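Local coordinates for sensor histidine kinase PdtaS (Mycobacterium tuberculosis, PDB 2YKF), which probably phosphorylates itself on a histidine when cyclic di-GMP signals nutrient shortage, starting the PdtaR/PdtaS two-component response that adapts mycobacteria to starvation, at residues W31-D36 and A57-T63; L155-E161 and L265-A270; Q239-A243 and N273-A277; G246-R250 and L262-P266. All blocks are in the same frame, centred on the assembly; numbering follows the deposited sequence.

Contact 1. Residues W31-D36 and A57-T63; sequences WQLLAD and AQCRPNT
Helix 18-38 of the GAF domain lies against the end of strand 53-59, and Trp31 meets Cys59 there. In the one of two modelled Cys59 conformers described here, Cys59 CB stands over one face of the indole, 3.7 Å from the centroid of the Trp31 five-membered ring, in a CH-pi contact; a residue as small as cysteine lets the ring lie close to the strand. Backbone atoms Ala57 C and Gln58 N meet the ring's edge, and a water in the ring plane accepts from Trp31 NE1 and donates to Gln58 O. This is helix-on-sheet packing with the segment axes 47° apart. Past Cys59 the strand gives way to a loop, and the contact turns polar. Gln32 NE2 spends both N-H groups in its amide plane: one goes almost straight (170°) to Arg60 O at 2.9 Å, the other to Asp36 OD1 at 2.8 Å. The bend at chi2 (65°) brings this amide to the loop. Asn62 N reaches Asp36 OD1 at 2.8 Å from the opposite face of the carboxylate, so two donors clamp one oxygen. Thr63 OG1 donates to Asp36 O (2.8 Å) on a lone pair, while Asn62 ND2 bonds Asp181 of the second subunit.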
# COMPACT_ATOMS: atom_id res chain seq x y z
N TRP A 31 -0.06 -11.43 -5.60
CA TRP A 31 1.36 -11.20 -5.77
C TRP A 31 1.78 -9.72 -5.57
O TRP A 31 2.97 -9.42 -5.62
CB TRP A 31 1.80 -11.71 -7.16
CG TRP A 31 1.28 -10.92 -8.29
CD1 TRP A 31 0.25 -9.95 -8.31
CD2 TRP A 31 1.73 -11.06 -9.63
NE1 TRP A 31 0.08 -9.51 -9.61
CE2 TRP A 31 0.98 -10.19 -10.43
CE3 TRP A 31 2.72 -11.88 -10.24
CZ2 TRP A 31 1.20 -10.10 -11.85
CZ3 TRP A 31 2.97 -11.75 -11.59
CH2 TRP A 31 2.21 -10.88 -12.38
N GLN A 32 0.85 -8.78 -5.31
CA GLN A 32 1.33 -7.47 -4.82
C GLN A 32 2.31 -7.64 -3.63
O GLN A 32 3.30 -6.92 -3.50
CB GLN A 32 0.17 -6.51 -4.44
CG GLN A 32 0.73 -5.02 -4.16
CD GLN A 32 1.32 -4.41 -5.43
OE1 GLN A 32 0.67 -4.38 -6.49
NE2 GLN A 32 2.58 -3.99 -5.35
N LEU A 33 1.97 -8.53 -2.69
CA LEU A 33 2.79 -8.78 -1.53
C LEU A 33 4.21 -9.26 -1.96
O LEU A 33 5.22 -8.80 -1.49
CB LEU A 33 2.14 -9.86 -0.66
CG LEU A 33 2.97 -10.38 0.49
CD1 LEU A 33 3.39 -9.23 1.43
CD2 LEU A 33 2.14 -11.51 1.27
N LEU A 34 4.26 -10.16 -2.94
CA LEU A 34 5.57 -10.58 -3.45
C LEU A 34 6.39 -9.42 -4.09
O LEU A 34 7.57 -9.26 -3.77
CB LEU A 34 5.33 -11.73 -4.45
CG LEU A 34 6.58 -12.26 -5.14
CD1 LEU A 34 7.58 -12.90 -4.12
CD2 LEU A 34 6.12 -13.27 -6.20
N ALA A 35 5.76 -8.60 -4.96
CA ALA A 35 6.43 -7.46 -5.62
C ALA A 35 6.91 -6.47 -4.53
O ALA A 35 8.07 -6.03 -4.56
CB ALA A 35 5.48 -6.76 -6.58
N ASP A 36 6.08 -6.25 -3.50
CA ASP A 36 6.49 -5.33 -2.43
C ASP A 36 7.67 -5.86 -1.60
O ASP A 36 8.61 -5.10 -1.25
CB ASP A 36 5.36 -5.05 -1.47
CG ASP A 36 4.21 -4.17 -2.12
OD1 ASP A 36 4.43 -3.69 -3.26
OD2 ASP A 36 3.14 -3.99 -1.50
N ALA A 57 0.15 -11.11 -17.20
CA ALA A 57 -0.07 -10.25 -16.01
C ALA A 57 1.22 -9.64 -15.63
O ALA A 57 2.30 -10.16 -15.99
CB ALA A 57 -0.68 -11.02 -14.78
N GLN A 58 1.13 -8.52 -14.90
CA GLN A 58 2.29 -7.80 -14.53
C GLN A 58 2.01 -7.07 -13.21
O GLN A 58 0.87 -6.55 -13.00
CB GLN A 58 2.53 -6.73 -15.62
CG GLN A 58 3.66 -5.69 -15.25
CD GLN A 58 3.92 -4.76 -16.45
OE1 GLN A 58 3.18 -4.79 -17.43
NE2 GLN A 58 4.98 -3.97 -16.38
N CYS A 59 2.97 -7.02 -12.33
CA CYS A 59 2.84 -6.23 -11.10
C CYS A 59 4.05 -5.32 -10.91
O CYS A 59 5.17 -5.73 -11.22
CB CYS A 59 2.72 -7.17 -9.89
SG CYS A 59 2.07 -6.42 -8.37
N ARG A 60 3.86 -4.13 -10.38
CA ARG A 60 5.00 -3.36 -9.96
C ARG A 60 5.08 -3.27 -8.45
O ARG A 60 4.06 -3.27 -7.78
CB ARG A 60 4.93 -1.93 -10.54
CG ARG A 60 4.73 -1.93 -12.06
CD ARG A 60 4.81 -0.49 -12.63
NE ARG A 60 4.91 -0.63 -14.10
CZ ARG A 60 3.87 -0.65 -14.92
NH1 ARG A 60 2.64 -0.52 -14.42
NH2 ARG A 60 4.06 -0.73 -16.23
N PRO A 61 6.28 -3.08 -7.89
CA PRO A 61 6.35 -2.91 -6.43
C PRO A 61 5.83 -1.53 -5.97
O PRO A 61 6.02 -0.52 -6.66
CB PRO A 61 7.85 -3.00 -6.15
CG PRO A 61 8.52 -2.48 -7.44
CD PRO A 61 7.56 -2.80 -8.57
N ASN A 62 5.13 -1.49 -4.82
CA ASN A 62 4.79 -0.21 -4.24
C ASN A 62 5.85 0.31 -3.31
O ASN A 62 5.77 1.46 -2.93
CB ASN A 62 3.45 -0.29 -3.50
CG ASN A 62 2.27 -0.34 -4.50
OD1 ASN A 62 2.42 0.05 -5.66
ND2 ASN A 62 1.14 -0.78 -4.06
N THR A 63 6.84 -0.51 -2.98
CA THR A 63 7.87 -0.14 -2.00
C THR A 63 9.17 0.35 -2.70
O THR A 63 10.14 0.65 -2.04
CB THR A 63 8.26 -1.39 -1.22
OG1 THR A 63 8.49 -2.43 -2.17
CG2 THR A 63 7.08 -1.80 -0.28
O HOH W 1 -1.36 -7.44 -10.89
O HOH W 2 0.81 -3.17 -8.58
O HOH W 3 1.26 -2.36 -1.66

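Contact 2. Residues L155-E161 and L265-A270; sequences LLRMLAE and LPLVVA
Met158 threads its side chain along the backbone from Val268 back to Pro266. From CB, a chi1 of -73° sets CG beside the helix backbone N, where it touches Val268 O (3.3 Å). The next atom, Met158 SD, accepts a weak hydrogen bond from Val268 N at 3.5 Å and also rests near the CA of Leu267. At the tip the chain bends, and Met158 CE ends 3.6 Å from Pro266 O. A flexible, unbranched thioether suits this course, since it can follow a strand backbone closely and offer its sulfur to an N-H. One turn earlier, Leu155 CD2 packs on Leu267 CD2 (3.8 Å), an apolar pair, both residues buried. Toward the exposed end, Val269 CG1 sits over the centre of the Arg157 guanidinium face, 3.4 Å from Arg157 CZ. Glu161 holds that plane by its edge through a salt bridge, NH1 of Arg157 to OE2 of Glu161 at 2.9 Å, and with OE1 takes the Ala270 N-H at 3.0 Å (169°). Helix 143-161 lies between two layers: Leu156 faces strands 114-120 and 123-131, helix 18-38 lies alongside through Leu37 and Leu34, and strand 258-269 of the PAS-like domain crosses at 65°.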
# COMPACT_ATOMS: atom_id res chain seq x y z
N LEU A 155 8.36 -17.14 -0.25
CA LEU A 155 7.11 -17.28 -1.02
C LEU A 155 7.40 -17.77 -2.42
O LEU A 155 6.60 -18.47 -2.98
CB LEU A 155 6.37 -15.91 -1.17
CG LEU A 155 6.04 -15.25 0.16
CD1 LEU A 155 5.49 -13.83 -0.21
CD2 LEU A 155 5.03 -16.13 0.91
N LEU A 156 8.50 -17.31 -3.03
CA LEU A 156 8.86 -17.78 -4.38
C LEU A 156 9.06 -19.32 -4.37
O LEU A 156 8.65 -20.03 -5.30
CB LEU A 156 10.14 -17.07 -4.79
CG LEU A 156 9.88 -15.67 -5.38
CD1 LEU A 156 11.20 -14.98 -5.60
CD2 LEU A 156 9.06 -15.71 -6.69
N ARG A 157 9.62 -19.82 -3.30
CA ARG A 157 9.75 -21.29 -3.12
C ARG A 157 8.38 -21.99 -3.00
O ARG A 157 8.13 -22.99 -3.65
CB ARG A 157 10.74 -21.64 -1.97
CG ARG A 157 10.51 -22.98 -1.30
CD ARG A 157 11.41 -24.13 -1.80
NE ARG A 157 12.67 -24.22 -1.04
CZ ARG A 157 13.32 -25.35 -0.74
NH1 ARG A 157 12.84 -26.55 -1.09
NH2 ARG A 157 14.47 -25.27 -0.06
N MET A 158 7.46 -21.42 -2.22
CA MET A 158 6.11 -21.92 -2.16
C MET A 158 5.39 -21.86 -3.50
O MET A 158 4.60 -22.79 -3.84
CB MET A 158 5.35 -21.09 -1.08
CG MET A 158 5.82 -21.52 0.28
SD MET A 158 5.07 -20.64 1.65
CE MET A 158 3.51 -21.47 1.66
N LEU A 159 5.58 -20.75 -4.26
CA LEU A 159 5.01 -20.69 -5.61
C LEU A 159 5.55 -21.87 -6.48
O LEU A 159 4.78 -22.51 -7.21
CB LEU A 159 5.38 -19.37 -6.30
CG LEU A 159 4.47 -18.23 -5.79
CD1 LEU A 159 5.16 -16.87 -6.05
CD2 LEU A 159 3.22 -18.35 -6.60
N ALA A 160 6.86 -22.10 -6.38
CA ALA A 160 7.55 -23.16 -7.17
C ALA A 160 7.10 -24.55 -6.71
O ALA A 160 7.06 -25.47 -7.53
CB ALA A 160 9.07 -23.00 -7.09
N GLU A 161 6.68 -24.68 -5.45
CA GLU A 161 6.23 -25.96 -4.90
C GLU A 161 4.76 -26.11 -4.97
O GLU A 161 4.24 -27.14 -4.56
CB GLU A 161 6.71 -26.14 -3.43
CG GLU A 161 8.23 -26.25 -3.38
CD GLU A 161 8.87 -26.52 -1.99
OE1 GLU A 161 8.22 -26.35 -0.93
OE2 GLU A 161 10.09 -26.87 -1.98
N LEU A 265 0.22 -15.73 7.20
CA LEU A 265 0.67 -16.52 6.04
C LEU A 265 1.62 -17.56 6.57
O LEU A 265 2.68 -17.22 7.06
CB LEU A 265 1.51 -15.66 5.09
CG LEU A 265 0.72 -14.70 4.29
CD1 LEU A 265 0.85 -13.41 5.13
CD2 LEU A 265 1.42 -14.59 2.91
N PRO A 266 1.20 -18.82 6.59
CA PRO A 266 2.13 -19.85 7.07
C PRO A 266 3.26 -20.04 6.01
O PRO A 266 3.01 -19.88 4.81
CB PRO A 266 1.25 -21.10 7.17
CG PRO A 266 0.10 -20.87 6.25
CD PRO A 266 -0.10 -19.35 6.17
N LEU A 267 4.49 -20.29 6.44
CA LEU A 267 5.55 -20.47 5.46
C LEU A 267 6.04 -21.89 5.55
O LEU A 267 6.25 -22.40 6.67
CB LEU A 267 6.68 -19.52 5.70
CG LEU A 267 6.28 -18.03 5.71
CD1 LEU A 267 7.43 -17.29 6.19
CD2 LEU A 267 5.97 -17.57 4.31
N VAL A 268 6.22 -22.52 4.39
CA VAL A 268 6.49 -23.98 4.30
C VAL A 268 7.58 -24.24 3.25
O VAL A 268 7.58 -23.62 2.16
CB VAL A 268 5.22 -24.76 3.86
CG1 VAL A 268 5.48 -26.30 3.71
CG2 VAL A 268 4.10 -24.53 4.84
N VAL A 269 8.46 -25.18 3.59
CA VAL A 269 9.49 -25.76 2.69
C VAL A 269 9.36 -27.26 2.69
O VAL A 269 9.37 -27.91 3.76
CB VAL A 269 10.91 -25.49 3.20
CG1 VAL A 269 11.95 -26.17 2.27
CG2 VAL A 269 11.16 -23.98 3.35
N ALA A 270 9.17 -27.83 1.50
CA ALA A 270 9.29 -29.28 1.29
C ALA A 270 8.42 -30.03 2.30
O ALA A 270 8.88 -30.94 2.99
CB ALA A 270 10.79 -29.68 1.41
O HOH W 4 6.20 -25.25 -0.11

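Contact 3. Residues Q239-A243 and N273-A277; sequences QDLLA and NVGAA
The carboxamide of Asn273 is pressed between two backbones: Leu242 O stands almost squarely over one face, 3.0 Å from Asn273 CG, and Gly275 lies on the other. Two conformers of Asn273 are deposited and only one is described, so these amide contacts are somewhat tentative. On the second face Gly275 N donates to Asn273 OD1 at 2.9 Å, coming from well above the carbonyl plane; this is an Asx turn, which asparagine is the right length to make. Asn273 ND2 adds a weak bond to Gly275 O. With CG anti to the backbone N (chi1 -178°), the amide reaches toward helix 228-243 while still folding back over its own strand. Beside the oxygen of the amide comes the methyl of Leu242, its CD2 3.9 Å from Asn273 OD1. The same CD2 rests 3.9 Å from the CA of Gly275, whose backbone angles (phi 92°) suit a residue without a side chain. Further along, Leu241 CD2 meets Ala276 CB at 3.7 Å, and Leu241 continues onto Thr264 and Pro266 of the next strand; the small Ala276 leaves room for Leu241 of helix 228-243 to lie close to the sheet of the PAS-like domain. Since Leu242 O and Asn273 OD1, 3.1 Å apart, are both acceptors, the polar part of this contact is probably dipolar, a carbonyl oxygen facing an electron-poor amide carbon, and the rest is apolar packing.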
# COMPACT_ATOMS: atom_id res chain seq x y z
N GLN A 239 -1.27 -20.93 16.89
CA GLN A 239 -0.87 -22.32 17.15
C GLN A 239 -1.15 -23.25 15.98
O GLN A 239 -0.28 -24.01 15.64
CB GLN A 239 -1.56 -22.89 18.39
CG GLN A 239 -1.22 -22.14 19.66
CD GLN A 239 -1.76 -22.90 20.87
OE1 GLN A 239 -1.66 -24.13 20.91
NE2 GLN A 239 -2.39 -22.19 21.83
N ASP A 240 -2.34 -23.18 15.38
CA ASP A 240 -2.70 -23.98 14.20
C ASP A 240 -1.87 -23.65 12.95
O ASP A 240 -1.56 -24.53 12.11
CB ASP A 240 -4.18 -23.76 13.82
CG ASP A 240 -5.15 -24.40 14.82
OD1 ASP A 240 -4.68 -25.17 15.69
OD2 ASP A 240 -6.38 -24.12 14.75
N LEU A 241 -1.58 -22.37 12.79
CA LEU A 241 -0.79 -21.89 11.66
C LEU A 241 0.56 -22.57 11.60
O LEU A 241 0.97 -23.14 10.56
CB LEU A 241 -0.59 -20.37 11.85
CG LEU A 241 0.04 -19.50 10.76
CD1 LEU A 241 -0.88 -19.51 9.60
CD2 LEU A 241 0.20 -18.07 11.35
N LEU A 242 1.25 -22.51 12.73
CA LEU A 242 2.58 -23.04 12.90
C LEU A 242 2.62 -24.59 12.82
O LEU A 242 3.62 -25.16 12.34
CB LEU A 242 3.09 -22.61 14.26
CG LEU A 242 3.30 -21.10 14.36
CD1 LEU A 242 3.60 -20.64 15.78
CD2 LEU A 242 4.38 -20.61 13.38
N ALA A 243 1.53 -25.23 13.24
CA ALA A 243 1.42 -26.70 13.24
C ALA A 243 1.05 -27.30 11.87
O ALA A 243 1.18 -28.52 11.68
CB ALA A 243 0.43 -27.16 14.33
N ASN A 273 6.65 -26.73 8.00
CA ASN A 273 6.53 -25.35 8.48
C ASN A 273 7.86 -24.78 8.89
O ASN A 273 8.59 -25.40 9.67
CB ASN A 273 5.58 -25.30 9.68
CG ASN A 273 5.35 -23.87 10.19
OD1 ASN A 273 5.98 -23.44 11.16
ND2 ASN A 273 4.44 -23.13 9.53
N VAL A 274 8.21 -23.61 8.37
CA VAL A 274 9.38 -22.88 8.77
C VAL A 274 8.96 -21.50 9.33
O VAL A 274 9.60 -20.51 9.08
CB VAL A 274 10.38 -22.78 7.60
CG1 VAL A 274 10.93 -24.25 7.20
CG2 VAL A 274 9.77 -22.01 6.38
N GLY A 275 7.88 -21.51 10.11
CA GLY A 275 7.29 -20.35 10.74
C GLY A 275 6.18 -19.69 9.90
O GLY A 275 5.37 -20.37 9.22
N ALA A 276 6.15 -18.34 9.97
CA ALA A 276 5.03 -17.59 9.43
C ALA A 276 5.38 -16.12 9.23
O ALA A 276 6.29 -15.59 9.85
CB ALA A 276 3.75 -17.70 10.33
N ALA A 277 4.65 -15.48 8.31
CA ALA A 277 4.74 -14.00 8.15
C ALA A 277 3.41 -13.52 8.67
O ALA A 277 2.39 -14.21 8.52
CB ALA A 277 4.96 -13.60 6.66

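Contact 4. Residues G246-R250 and L262-P266; sequences GKGMR and LRTLP
Gly246 O comes to 4.3 Å from Pro266 CG, where the chain leaving helix 228-243 first comes alongside strand 258-269. Lys247 starts its side chain away from the strand, as befits a charged residue at the surface, and touches Asp166 of a loop. Gly248 then runs tight against the strand: its CA makes a CA-H...O contact with Thr264 O at 3.1 Å, and its N lies 3.5 Å from Pro266 CD. A side chain here would point straight into Thr264 O, which explains the glycine, while a proline facing it brings no N-H in need of a partner. At Met249 the two chains bond in both directions. Met249 N donates to Thr264 OG1 (2.8 Å, 165°), and Thr264 N returns a bond to Met249 O at 2.9 Å. The threonine hydroxyl, at chi1 61°, thus serves as an acceptor for the incoming backbone; it is also hydrogen-bonded to His237 of helix 228-243. Arg250 opens the regular strand, forming an antiparallel non-hydrogen-bonded pair with Arg263. Their side chains run side by side, pointing the same way, and Arg250 NH1 sits over the centre of the Arg263 guanidinium, 3.4 Å from Arg263 CZ, with the planes 42° apart. The salt bridge from Arg263 to Glu30 of helix 18-38 probably eases the closeness of like charges. This is the start of the hairpin of strands 250-255 and 258-269, at one margin of the five-stranded antiparallel sheet whose 2-1-5-4-3 order is that of PAS domains.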
# COMPACT_ATOMS: atom_id res chain seq x y z
N GLY A 246 -3.88 -25.17 9.96
CA GLY A 246 -4.74 -24.04 9.64
C GLY A 246 -4.15 -23.19 8.54
O GLY A 246 -2.95 -23.08 8.40
N LYS A 247 -4.99 -22.60 7.74
CA LYS A 247 -4.46 -21.77 6.71
C LYS A 247 -4.24 -20.34 7.25
O LYS A 247 -4.67 -20.04 8.37
CB LYS A 247 -5.40 -21.88 5.51
CG LYS A 247 -5.38 -23.39 5.01
CD LYS A 247 -6.33 -23.65 3.86
CE LYS A 247 -6.78 -25.13 3.86
NZ LYS A 247 -8.02 -25.32 3.04
N GLY A 248 -3.55 -19.48 6.50
CA GLY A 248 -3.52 -18.06 6.88
C GLY A 248 -4.94 -17.47 6.97
O GLY A 248 -5.90 -17.96 6.31
N MET A 249 -5.09 -16.43 7.79
CA MET A 249 -6.36 -15.72 7.88
C MET A 249 -6.19 -14.22 7.95
O MET A 249 -5.10 -13.74 8.24
CB MET A 249 -7.13 -16.15 9.13
CG MET A 249 -7.37 -17.65 9.16
SD MET A 249 -8.93 -18.12 9.93
CE MET A 249 -9.93 -18.55 8.49
N ARG A 250 -7.28 -13.50 7.72
CA ARG A 250 -7.32 -12.04 7.87
C ARG A 250 -8.18 -11.80 9.09
O ARG A 250 -9.21 -12.44 9.24
CB ARG A 250 -7.90 -11.38 6.61
CG ARG A 250 -6.88 -11.41 5.44
CD ARG A 250 -7.43 -10.94 4.04
NE ARG A 250 -7.47 -12.07 3.10
CZ ARG A 250 -6.56 -12.36 2.15
NH1 ARG A 250 -5.51 -11.57 1.93
NH2 ARG A 250 -6.73 -13.43 1.38
N LEU A 262 -4.96 -7.86 10.89
CA LEU A 262 -3.85 -8.81 10.85
C LEU A 262 -4.09 -9.72 9.70
O LEU A 262 -5.25 -10.14 9.48
CB LEU A 262 -3.86 -9.71 12.09
CG LEU A 262 -3.60 -9.06 13.42
CD1 LEU A 262 -3.81 -10.11 14.51
CD2 LEU A 262 -2.21 -8.58 13.44
N ARG A 263 -3.02 -10.06 8.99
CA ARG A 263 -3.07 -11.12 7.98
C ARG A 263 -1.90 -12.12 8.21
O ARG A 263 -0.73 -11.70 8.31
CB ARG A 263 -2.98 -10.53 6.60
CG ARG A 263 -3.03 -11.63 5.58
CD ARG A 263 -2.74 -11.16 4.27
NE ARG A 263 -2.55 -12.30 3.37
CZ ARG A 263 -2.16 -12.14 2.12
NH1 ARG A 263 -1.89 -10.90 1.69
NH2 ARG A 263 -2.02 -13.20 1.33
N THR A 264 -2.21 -13.41 8.38
CA THR A 264 -1.19 -14.40 8.65
C THR A 264 -1.00 -15.24 7.36
O THR A 264 -1.94 -15.40 6.55
CB THR A 264 -1.59 -15.35 9.82
OG1 THR A 264 -2.82 -16.05 9.47
CG2 THR A 264 -1.90 -14.49 11.09
N LEU A 265 0.22 -15.73 7.20
CA LEU A 265 0.67 -16.52 6.04
C LEU A 265 1.62 -17.56 6.57
O LEU A 265 2.68 -17.22 7.06
CB LEU A 265 1.51 -15.66 5.09
CG LEU A 265 0.72 -14.70 4.29
CD1 LEU A 265 0.85 -13.41 5.13
CD2 LEU A 265 1.42 -14.59 2.91
N PRO A 266 1.20 -18.82 6.59
CA PRO A 266 2.13 -19.85 7.07
C PRO A 266 3.26 -20.04 6.01
O PRO A 266 3.01 -19.88 4.81
CB PRO A 266 1.25 -21.10 7.17
CG PRO A 266 0.10 -20.87 6.25
CD PRO A 266 -0.10 -19.35 6.17

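How the contacts relate
Contact 1 closes first along the chain, inside the GAF domain; the other three gather on the PAS-like sheet. Strand 258-269 serves both contact 2 and contact 4, whose centres are about 14 Å apart and which share Leu265 and Pro266. Its neighbour, strand 272-282, carries contact 3, with Leu265 O and Ala277 N probably hydrogen-bonded between them. The segments of contacts 2 and 3 alternate in sequence, whereas contact 4 falls wholly between the two segments of contact 3, about 9 Å from it between centres. Leu33 of helix 18-38 packs on Leu265, linking contact 1 to contacts 2 and 4. Helices 18-38 and 143-161 thus form the packing surface between the GAF domain and the PAS-like sheet.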